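Local coordinates for Non-structural protein 5 (Modoc virus, PDB 2WA2), which probably methylates the cap of viral RNA at guanine N7 and ribose 2'-O, using bound S-adenosylmethionine as methyl donor, at residues V109-P122 with I133-F147. The protein carries 4 engineered substitutions. Numbering follows the deposited sequence.
Sequences VKAYTLGTSGHEKP and ITFKSKVDVTKMEPF. Engineered in segment 133-147: T142 (natural residue Arg). With SAM (S-adenosylmethionine), chain C.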
ATOM      1  N   VAL A 109       6.887  15.959  -6.583  1.00 19.09           N
ATOM      2  CA  VAL A 109       6.670  14.892  -5.617  1.00 18.27           C
ATOM      3  C   VAL A 109       7.185  15.342  -4.254  1.00 17.64           C
ATOM      4  O   VAL A 109       8.335  15.734  -4.118  1.00 18.37           O
ATOM      5  CB  VAL A 109       7.354  13.579  -6.049  1.00 17.73           C
ATOM      6  CG1 VAL A 109       7.045  12.463  -5.043  1.00 18.14           C
ATOM      7  CG2 VAL A 109       6.888  13.158  -7.420  1.00 17.36           C
ATOM      8  N   LYS A 110       6.300  15.337  -3.279  1.00 17.45           N
ATOM      9  CA  LYS A 110       6.626  15.650  -1.928  1.00 17.17           C
ATOM     10  C   LYS A 110       6.556  14.325  -1.143  1.00 16.68           C
ATOM     11  O   LYS A 110       5.464  13.744  -0.931  1.00 15.40           O
ATOM     12  CB  LYS A 110       5.638  16.687  -1.408  1.00 18.06           C
ATOM     13  CG  LYS A 110       5.671  18.011  -2.211  1.00 20.88           C
ATOM     14  CD  LYS A 110       4.790  19.030  -1.504  1.00 27.24           C
ATOM     15  CE  LYS A 110       4.765  20.386  -2.192  1.00 30.90           C
ATOM     16  NZ  LYS A 110       3.801  21.307  -1.445  1.00 31.80           N
ATOM     17  N   ALA A 111       7.735  13.865  -0.737  1.00 15.49           N
ATOM     18  CA  ALA A 111       7.958  12.546  -0.140  1.00 15.46           C
ATOM     19  C   ALA A 111       8.350  12.662   1.351  1.00 15.73           C
ATOM     20  O   ALA A 111       9.161  13.516   1.728  1.00 16.44           O
ATOM     21  CB  ALA A 111       9.046  11.819  -0.935  1.00 16.72           C
ATOM     22  N   TYR A 112       7.741  11.831   2.188  1.00 14.58           N
ATOM     23  CA  TYR A 112       7.883  11.930   3.647  1.00 14.56           C
ATOM     24  C   TYR A 112       8.094  10.562   4.269  1.00 14.57           C
ATOM     25  O   TYR A 112       7.403   9.601   3.912  1.00 13.73           O
ATOM     26  CB  TYR A 112       6.630  12.602   4.257  1.00 13.93           C
ATOM     27  CG  TYR A 112       6.386  13.981   3.710  1.00 14.88           C
ATOM     28  CD1 TYR A 112       7.001  15.098   4.287  1.00 16.69           C
ATOM     29  CD2 TYR A 112       5.571  14.175   2.582  1.00 15.21           C
ATOM     30  CE1 TYR A 112       6.792  16.381   3.761  1.00 18.88           C
ATOM     31  CE2 TYR A 112       5.348  15.468   2.050  1.00 15.95           C
ATOM     32  CZ  TYR A 112       5.966  16.545   2.643  1.00 15.99           C
ATOM     33  OH  TYR A 112       5.768  17.817   2.141  1.00 20.01           O
ATOM     34  N   THR A 113       9.039  10.462   5.210  1.00 13.51           N
ATOM     35  CA  THR A 113       9.223   9.196   5.908  1.00 14.76           C
ATOM     36  C   THR A 113       9.875   9.410   7.279  1.00 15.60           C
ATOM     37  O   THR A 113      10.498  10.455   7.526  1.00 15.01           O
ATOM     38  CB  THR A 113      10.007   8.187   5.015  1.00 15.00           C
ATOM     39  OG1 THR A 113       9.694   6.839   5.405  1.00 14.88           O
ATOM     40  CG2 THR A 113      11.512   8.463   5.012  1.00 14.06           C
ATOM     41  N   LEU A 114       9.686   8.450   8.171  1.00 15.67           N
ATOM     42  CA  LEU A 114      10.233   8.523   9.521  1.00 17.19           C
ATOM     43  C   LEU A 114      11.764   8.607   9.491  1.00 18.52           C
ATOM     44  O   LEU A 114      12.338   9.536  10.039  1.00 18.21           O
ATOM     45  CB  LEU A 114       9.830   7.300  10.312  1.00 17.23           C
ATOM     46  CG  LEU A 114       8.616   7.313  11.220  1.00 20.37           C
ATOM     47  CD1 LEU A 114       8.719   6.037  12.026  1.00 22.93           C
ATOM     48  CD2 LEU A 114       8.588   8.532  12.158  1.00 16.43           C
ATOM     49  N   GLY A 115      12.411   7.614   8.872  1.00 18.98           N
ATOM     50  CA  GLY A 115      13.851   7.657   8.626  1.00 20.99           C
ATOM     51  C   GLY A 115      14.644   7.648   9.924  1.00 21.84           C
ATOM     52  O   GLY A 115      15.819   7.993   9.932  1.00 23.59           O
ATOM     53  N   THR A 116      13.990   7.275  11.016  1.00 23.33           N
ATOM     54  CA  THR A 116      14.646   7.214  12.321  1.00 24.90           C
ATOM     55  C   THR A 116      15.348   5.868  12.459  1.00 26.46           C
ATOM     56  O   THR A 116      15.322   5.078  11.527  1.00 26.39           O
ATOM     57  CB  THR A 116      13.677   7.451  13.474  1.00 24.81           C
ATOM     58  OG1 THR A 116      12.573   6.563  13.364  1.00 25.12           O
ATOM     59  CG2 THR A 116      13.163   8.907  13.483  1.00 25.55           C
ATOM     60  N   SER A 117      15.983   5.613  13.605  1.00 27.90           N
ATOM     61  CA  SER A 117      16.707   4.363  13.801  1.00 29.17           C
ATOM     62  C   SER A 117      15.951   3.114  13.379  1.00 28.98           C
ATOM     63  O   SER A 117      14.864   2.813  13.897  1.00 29.13           O
ATOM     64  CB  SER A 117      17.214   4.220  15.237  1.00 29.56           C
ATOM     65  OG  SER A 117      18.588   4.547  15.270  1.00 33.96           O
ATOM     66  N   GLY A 118      16.556   2.403  12.429  1.00 29.10           N
ATOM     67  CA  GLY A 118      16.027   1.129  11.930  1.00 29.76           C
ATOM     68  C   GLY A 118      14.854   1.310  10.979  1.00 29.91           C
ATOM     69  O   GLY A 118      14.052   0.382  10.781  1.00 30.44           O
ATOM     70  N   HIS A 119      14.737   2.516  10.419  1.00 29.13           N
ATOM     71  CA  HIS A 119      13.736   2.807   9.390  1.00 28.37           C
ATOM     72  C   HIS A 119      14.468   3.280   8.154  1.00 27.77           C
ATOM     73  O   HIS A 119      15.451   4.026   8.248  1.00 27.58           O
ATOM     74  CB  HIS A 119      12.774   3.906   9.834  1.00 27.75           C
ATOM     75  CG  HIS A 119      11.766   3.475  10.851  1.00 28.72           C
ATOM     76  ND1 HIS A 119      10.465   3.161  10.519  1.00 29.36           N
ATOM     77  CD2 HIS A 119      11.850   3.357  12.197  1.00 28.40           C
ATOM     78  CE1 HIS A 119       9.800   2.837  11.614  1.00 32.20           C
ATOM     79  NE2 HIS A 119      10.616   2.956  12.649  1.00 29.99           N
ATOM     80  N   GLU A 120      13.992   2.855   6.992  1.00 27.52           N
ATOM     81  CA  GLU A 120      14.607   3.226   5.723  1.00 28.05           C
ATOM     82  C   GLU A 120      14.643   4.736   5.528  1.00 27.16           C
ATOM     83  O   GLU A 120      13.651   5.413   5.768  1.00 26.25           O
ATOM     84  CB  GLU A 120      13.852   2.596   4.541  1.00 28.43           C
ATOM     85  CG  GLU A 120      13.781   1.078   4.548  1.00 33.24           C
ATOM     86  CD  GLU A 120      15.154   0.439   4.585  1.00 40.03           C
ATOM     87  OE1 GLU A 120      16.068   0.954   3.896  1.00 43.06           O
ATOM     88  OE2 GLU A 120      15.321  -0.576   5.310  1.00 43.36           O
ATOM     89  N   LYS A 121      15.791   5.233   5.080  1.00 27.15           N
ATOM     90  CA  LYS A 121      15.970   6.640   4.716  1.00 27.98           C
ATOM     91  C   LYS A 121      15.956   6.744   3.193  1.00 28.32           C
ATOM     92  O   LYS A 121      16.342   5.798   2.511  1.00 26.96           O
ATOM     93  CB  LYS A 121      17.305   7.175   5.251  1.00 28.12           C
ATOM     94  CG  LYS A 121      17.388   7.282   6.752  1.00 30.22           C
ATOM     95  CD  LYS A 121      18.819   7.480   7.227  1.00 32.82           C
ATOM     96  CE  LYS A 121      18.922   7.155   8.702  1.00 34.73           C
ATOM     97  NZ  LYS A 121      18.249   5.850   9.061  1.00 35.73           N
ATOM     98  N   PRO A 122      15.515   7.894   2.652  1.00 29.64           N
ATOM     99  CA  PRO A 122      15.516   8.039   1.200  1.00 31.41           C
ATOM    100  C   PRO A 122      16.900   7.803   0.611  1.00 33.69           C
ATOM    101  O   PRO A 122      17.911   8.169   1.222  1.00 33.52           O
ATOM    102  CB  PRO A 122      15.030   9.478   0.982  1.00 30.98           C
ATOM    103  CG  PRO A 122      14.274   9.796   2.185  1.00 29.74           C
ATOM    104  CD  PRO A 122      14.959   9.083   3.312  1.00 29.58           C
ATOM    105  N   ILE A 133      11.443  15.831  -7.062  1.00 21.68           N
ATOM    106  CA  ILE A 133      11.171  15.293  -5.711  1.00 20.96           C
ATOM    107  C   ILE A 133      11.819  16.128  -4.619  1.00 21.20           C
ATOM    108  O   ILE A 133      12.975  16.561  -4.767  1.00 21.10           O
ATOM    109  CB  ILE A 133      11.638  13.811  -5.544  1.00 21.07           C
ATOM    110  CG1 ILE A 133      11.153  12.959  -6.712  1.00 20.89           C
ATOM    111  CG2 ILE A 133      11.095  13.208  -4.218  1.00 20.05           C
ATOM    112  CD1 ILE A 133      12.019  11.741  -6.988  1.00 18.96           C
ATOM    113  N   THR A 134      11.048  16.366  -3.557  1.00 20.82           N
ATOM    114  CA  THR A 134      11.545  16.835  -2.274  1.00 21.86           C
ATOM    115  C   THR A 134      11.353  15.729  -1.245  1.00 21.24           C
ATOM    116  O   THR A 134      10.209  15.375  -0.910  1.00 21.08           O
ATOM    117  CB  THR A 134      10.797  18.090  -1.788  1.00 21.69           C
ATOM    118  OG1 THR A 134      10.936  19.120  -2.768  1.00 24.75           O
ATOM    119  CG2 THR A 134      11.364  18.559  -0.448  1.00 23.05           C
ATOM    120  N   PHE A 135      12.469  15.179  -0.762  1.00 21.00           N
ATOM    121  CA  PHE A 135      12.419  14.167   0.294  1.00 20.44           C
ATOM    122  C   PHE A 135      12.526  14.852   1.635  1.00 21.02           C
ATOM    123  O   PHE A 135      13.397  15.727   1.830  1.00 20.73           O
ATOM    124  CB  PHE A 135      13.547  13.155   0.154  1.00 21.11           C
ATOM    125  CG  PHE A 135      13.340  12.173  -0.950  1.00 20.12           C
ATOM    126  CD1 PHE A 135      12.430  11.140  -0.809  1.00 20.99           C
ATOM    127  CD2 PHE A 135      14.095  12.242  -2.109  1.00 19.63           C
ATOM    128  CE1 PHE A 135      12.245  10.197  -1.848  1.00 21.01           C
ATOM    129  CE2 PHE A 135      13.924  11.328  -3.129  1.00 20.61           C
ATOM    130  CZ  PHE A 135      12.992  10.294  -2.994  1.00 21.40           C
ATOM    131  N   LYS A 136      11.627  14.481   2.537  1.00 19.32           N
ATOM    132  CA  LYS A 136      11.744  14.886   3.916  1.00 19.89           C
ATOM    133  C   LYS A 136      11.708  13.696   4.885  1.00 19.25           C
ATOM    134  O   LYS A 136      10.668  13.067   5.074  1.00 19.06           O
ATOM    135  CB  LYS A 136      10.713  15.957   4.275  1.00 19.89           C
ATOM    136  CG  LYS A 136      11.158  16.783   5.513  1.00 24.77           C
ATOM    137  CD  LYS A 136      11.244  18.297   5.211  1.00 31.10           C
ATOM    138  CE  LYS A 136       9.861  19.006   5.300  1.00 35.77           C
ATOM    139  NZ  LYS A 136       9.114  18.911   6.629  1.00 37.67           N
ATOM    140  N   SER A 137      12.852  13.388   5.487  1.00 18.04           N
ATOM    141  CA  SER A 137      12.910  12.402   6.561  1.00 18.56           C
ATOM    142  C   SER A 137      12.593  13.062   7.898  1.00 16.74           C
ATOM    143  O   SER A 137      12.389  14.290   7.977  1.00 17.16           O
ATOM    144  CB  SER A 137      14.271  11.684   6.608  1.00 19.32           C
ATOM    145  OG  SER A 137      14.521  11.079   5.352  1.00 26.87           O
ATOM    146  N   LYS A 138      12.531  12.245   8.936  1.00 15.36           N
ATOM    147  CA  LYS A 138      12.243  12.683  10.287  1.00 14.98           C
ATOM    148  C   LYS A 138      10.887  13.378  10.384  1.00 14.19           C
ATOM    149  O   LYS A 138      10.757  14.463  10.971  1.00 13.99           O
ATOM    150  CB  LYS A 138      13.383  13.589  10.816  1.00 15.21           C
ATOM    151  CG  LYS A 138      14.755  13.071  10.463  1.00 17.11           C
ATOM    152  CD  LYS A 138      15.104  11.847  11.220  1.00 19.74           C
ATOM    153  CE  LYS A 138      16.582  11.472  10.936  1.00 24.82           C
ATOM    154  NZ  LYS A 138      16.844  10.132  11.521  1.00 26.27           N
ATOM    155  N   VAL A 139       9.874  12.724   9.811  1.00 13.39           N
ATOM    156  CA  VAL A 139       8.484  13.178   9.865  1.00 13.42           C
ATOM    157  C   VAL A 139       7.601  11.961  10.122  1.00 13.03           C
ATOM    158  O   VAL A 139       7.742  10.919   9.431  1.00 14.16           O
ATOM    159  CB  VAL A 139       8.032  13.864   8.516  1.00 13.62           C
ATOM    160  CG1 VAL A 139       6.559  14.144   8.535  1.00 15.26           C
ATOM    161  CG2 VAL A 139       8.771  15.178   8.304  1.00 13.54           C
ATOM    162  N   ASP A 140       6.732  12.098  11.115  1.00 12.27           N
ATOM    163  CA  ASP A 140       5.697  11.117  11.418  1.00 12.26           C
ATOM    164  C   ASP A 140       4.472  11.570  10.619  1.00 13.00           C
ATOM    165  O   ASP A 140       3.805  12.559  10.972  1.00 12.16           O
ATOM    166  CB  ASP A 140       5.389  11.099  12.909  1.00 12.04           C
ATOM    167  CG  ASP A 140       4.301  10.086  13.283  1.00 12.34           C
ATOM    168  OD1 ASP A 140       3.642   9.496  12.365  1.00 12.43           O
ATOM    169  OD2 ASP A 140       4.114   9.887  14.499  1.00 13.08           O
ATOM    170  N   VAL A 141       4.168  10.837   9.559  1.00 12.95           N
ATOM    171  CA  VAL A 141       3.092  11.266   8.661  1.00 15.00           C
ATOM    172  C   VAL A 141       1.729  11.147   9.306  1.00 14.77           C
ATOM    173  O   VAL A 141       0.811  11.829   8.889  1.00 15.78           O
ATOM    174  CB  VAL A 141       3.100  10.553   7.274  1.00 15.98           C
ATOM    175  CG1 VAL A 141       4.453  10.731   6.549  1.00 16.53           C
ATOM    176  CG2 VAL A 141       2.695   9.110   7.418  1.00 15.42           C
ATOM    177  N   THR A 142       1.579  10.311  10.333  1.00 15.52           N
ATOM    178  CA  THR A 142       0.305  10.233  11.037  1.00 16.31           C
ATOM    179  C   THR A 142      -0.051  11.533  11.778  1.00 17.45           C
ATOM    180  O   THR A 142      -1.199  11.694  12.233  1.00 17.47           O
ATOM    181  CB  THR A 142       0.211   9.049  12.043  1.00 16.21           C
ATOM    182  OG1 THR A 142       1.036   9.329  13.178  1.00 17.52           O
ATOM    183  CG2 THR A 142       0.612   7.705  11.393  1.00 16.22           C
ATOM    184  N   LYS A 143       0.920  12.443  11.893  1.00 18.57           N
ATOM    185  CA  LYS A 143       0.754  13.701  12.612  1.00 20.41           C
ATOM    186  C   LYS A 143       0.938  14.918  11.697  1.00 21.16           C
ATOM    187  O   LYS A 143       1.085  16.044  12.161  1.00 20.83           O
ATOM    188  CB  LYS A 143       1.746  13.769  13.795  1.00 20.53           C
ATOM    189  CG  LYS A 143       1.735  12.549  14.750  1.00 21.76           C
ATOM    190  CD  LYS A 143       0.554  12.585  15.713  1.00 26.27           C
ATOM    191  CE  LYS A 143       0.415  11.278  16.479  1.00 28.22           C
ATOM    192  NZ  LYS A 143      -0.340  10.307  15.648  1.00 28.56           N
ATOM    193  N   MET A 144       0.952  14.704  10.392  1.00 22.15           N
ATOM    194  CA  MET A 144       1.151  15.804   9.457  1.00 23.88           C
ATOM    195  C   MET A 144      -0.196  16.376   9.025  1.00 23.37           C
ATOM    196  O   MET A 144      -1.183  15.657   8.804  1.00 22.18           O
ATOM    197  CB  MET A 144       1.957  15.315   8.253  1.00 23.82           C
ATOM    198  CG  MET A 144       2.747  16.359   7.410  1.00 26.41           C
ATOM    199  SD  MET A 144       3.360  15.570   5.872  1.00 30.79           S
ATOM    200  CE  MET A 144       3.535  13.975   6.523  1.00 22.06           C
ATOM    201  N   GLU A 145      -0.223  17.689   8.932  1.00 23.01           N
ATOM    202  CA  GLU A 145      -1.339  18.415   8.383  1.00 23.69           C
ATOM    203  C   GLU A 145      -1.461  18.099   6.878  1.00 22.41           C
ATOM    204  O   GLU A 145      -0.488  18.260   6.122  1.00 22.06           O
ATOM    205  CB  GLU A 145      -1.073  19.913   8.627  1.00 24.49           C
ATOM    206  CG  GLU A 145      -2.006  20.874   7.914  1.00 28.85           C
ATOM    207  CD  GLU A 145      -3.297  21.096   8.661  1.00 32.75           C
ATOM    208  OE1 GLU A 145      -4.046  22.011   8.259  1.00 37.24           O
ATOM    209  OE2 GLU A 145      -3.578  20.362   9.633  1.00 32.53           O
ATOM    210  N   PRO A 146      -2.648  17.630   6.431  1.00 23.03           N
ATOM    211  CA  PRO A 146      -2.792  17.424   4.985  1.00 23.12           C
ATOM    212  C   PRO A 146      -2.634  18.761   4.287  1.00 23.21           C
ATOM    213  O   PRO A 146      -2.946  19.810   4.891  1.00 22.53           O
ATOM    214  CB  PRO A 146      -4.243  16.920   4.834  1.00 23.29           C
ATOM    215  CG  PRO A 146      -4.612  16.447   6.171  1.00 24.09           C
ATOM    216  CD  PRO A 146      -3.895  17.322   7.146  1.00 23.40           C
ATOM    217  N   PHE A 147      -2.125  18.727   3.053  1.00 22.33           N
ATOM    218  CA  PHE A 147      -2.076  19.913   2.221  1.00 22.66           C
ATOM    219  C   PHE A 147      -2.455  19.547   0.808  1.00 21.93           C
ATOM    220  O   PHE A 147      -2.774  18.377   0.538  1.00 21.20           O
ATOM    221  CB  PHE A 147      -0.684  20.549   2.256  1.00 22.83           C
ATOM    222  CG  PHE A 147       0.415  19.622   1.850  1.00 23.12           C
ATOM    223  CD1 PHE A 147       0.595  19.274   0.516  1.00 23.33           C
ATOM    224  CD2 PHE A 147       1.275  19.094   2.802  1.00 23.60           C
ATOM    225  CE1 PHE A 147       1.594  18.429   0.141  1.00 24.06           C
ATOM    226  CE2 PHE A 147       2.287  18.235   2.425  1.00 23.47           C
ATOM    227  CZ  PHE A 147       2.446  17.899   1.095  1.00 24.58           C
TER
HETATM  228  N   SAM C1248       7.012   2.680  -1.255  1.00 23.39           N
HETATM  229  CA  SAM C1248       8.331   2.375  -0.607  1.00 24.29           C
HETATM  230  C   SAM C1248       9.427   2.241  -1.668  1.00 24.97           C
HETATM  231  O   SAM C1248       9.103   2.123  -2.856  1.00 25.38           O
HETATM  232  OXT SAM C1248      10.641   2.227  -1.391  1.00 24.87           O
HETATM  233  CB  SAM C1248       8.238   1.084   0.206  1.00 23.99           C
HETATM  234  CG  SAM C1248       7.394   1.212   1.468  1.00 24.34           C
HETATM  235  SD  SAM C1248       8.451   1.863   2.772  1.00 25.31           S
HETATM  236  CE  SAM C1248       9.139   0.290   3.383  1.00 27.50           C
HETATM  237  C5' SAM C1248       7.289   2.159   4.121  1.00 20.87           C
HETATM  238  C4' SAM C1248       7.937   3.221   5.008  1.00 16.88           C
HETATM  239  O4' SAM C1248       6.996   3.901   5.798  1.00 16.45           O
HETATM  240  C3' SAM C1248       8.935   2.606   5.987  1.00 16.66           C
HETATM  241  O3' SAM C1248      10.223   2.953   5.541  1.00 16.66           O
HETATM  242  C2' SAM C1248       8.644   3.255   7.328  1.00 17.71           C
HETATM  243  O2' SAM C1248       9.832   3.758   7.885  1.00 16.23           O
HETATM  244  C1' SAM C1248       7.689   4.384   6.932  1.00 14.08           C
HETATM  245  N9  SAM C1248       6.763   4.752   7.998  1.00 14.87           N
HETATM  246  C8  SAM C1248       6.077   3.894   8.826  1.00 13.87           C
HETATM  247  N7  SAM C1248       5.317   4.614   9.657  1.00 13.27           N
HETATM  248  C5  SAM C1248       5.532   5.926   9.364  1.00 13.91           C
HETATM  249  C6  SAM C1248       5.016   7.104   9.907  1.00 12.88           C
HETATM  250  N6  SAM C1248       4.167   7.096  10.919  1.00 14.54           N
HETATM  251  N1  SAM C1248       5.410   8.311   9.360  1.00 13.45           N
HETATM  252  C2  SAM C1248       6.303   8.361   8.324  1.00 12.12           C
HETATM  253  N3  SAM C1248       6.828   7.209   7.772  1.00 13.47           N
HETATM  254  C4  SAM C1248       6.433   6.017   8.317  1.00 13.37           C
HETATM  255  O   HOH W   1       9.165  18.827  -4.896  1.00 29.17           O
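Backbone pairing joins V109-Y112 to I133-K136 in parallel register, with strand axes 15° apart. T134 N donates to V109 O, and T134 O accepts from A111 N; the ladder continues from K136 N to A111 O and from T113 N to K136 O. Further along the chains, V139 N donates to T113 O and K138 N to L114 O, each donor above the carbonyl plane. K138 folds back at chi2 (-71°), bringing NZ 2.9 Å from G115 O.

This is the edge of the Rossmann-like methyltransferase sheet, 133-136 being its outermost strand beside 106-112, and the loops that follow both strands supply part of the adenosine pocket.

M144 SD sits 3.9 Å from the Y112 ring centroid, 7° off the normal, a Met-aromatic contact. The F147 ring presents its edge to Y112 CE2, while the extended K110 chain brings NZ to an off-centre cation-pi position, 4.5 Å from the F147 centroid. On the opposite sheet face, P122 CB and I133 CG2 cover opposite sides of the F135 ring, and A111 CB approaches F135 CD1 at 3.5 Å.

V141 N donates to SAM N1 at 2.8 Å, while D140 OD1 accepts from SAM N6 and, in an Asx turn, from N of the engineered T142, whose OG1 adds a second bond from the same carboxylate face. H119 ND1 hydrogen-bonds ribose O2' of SAM at 2.8 Å.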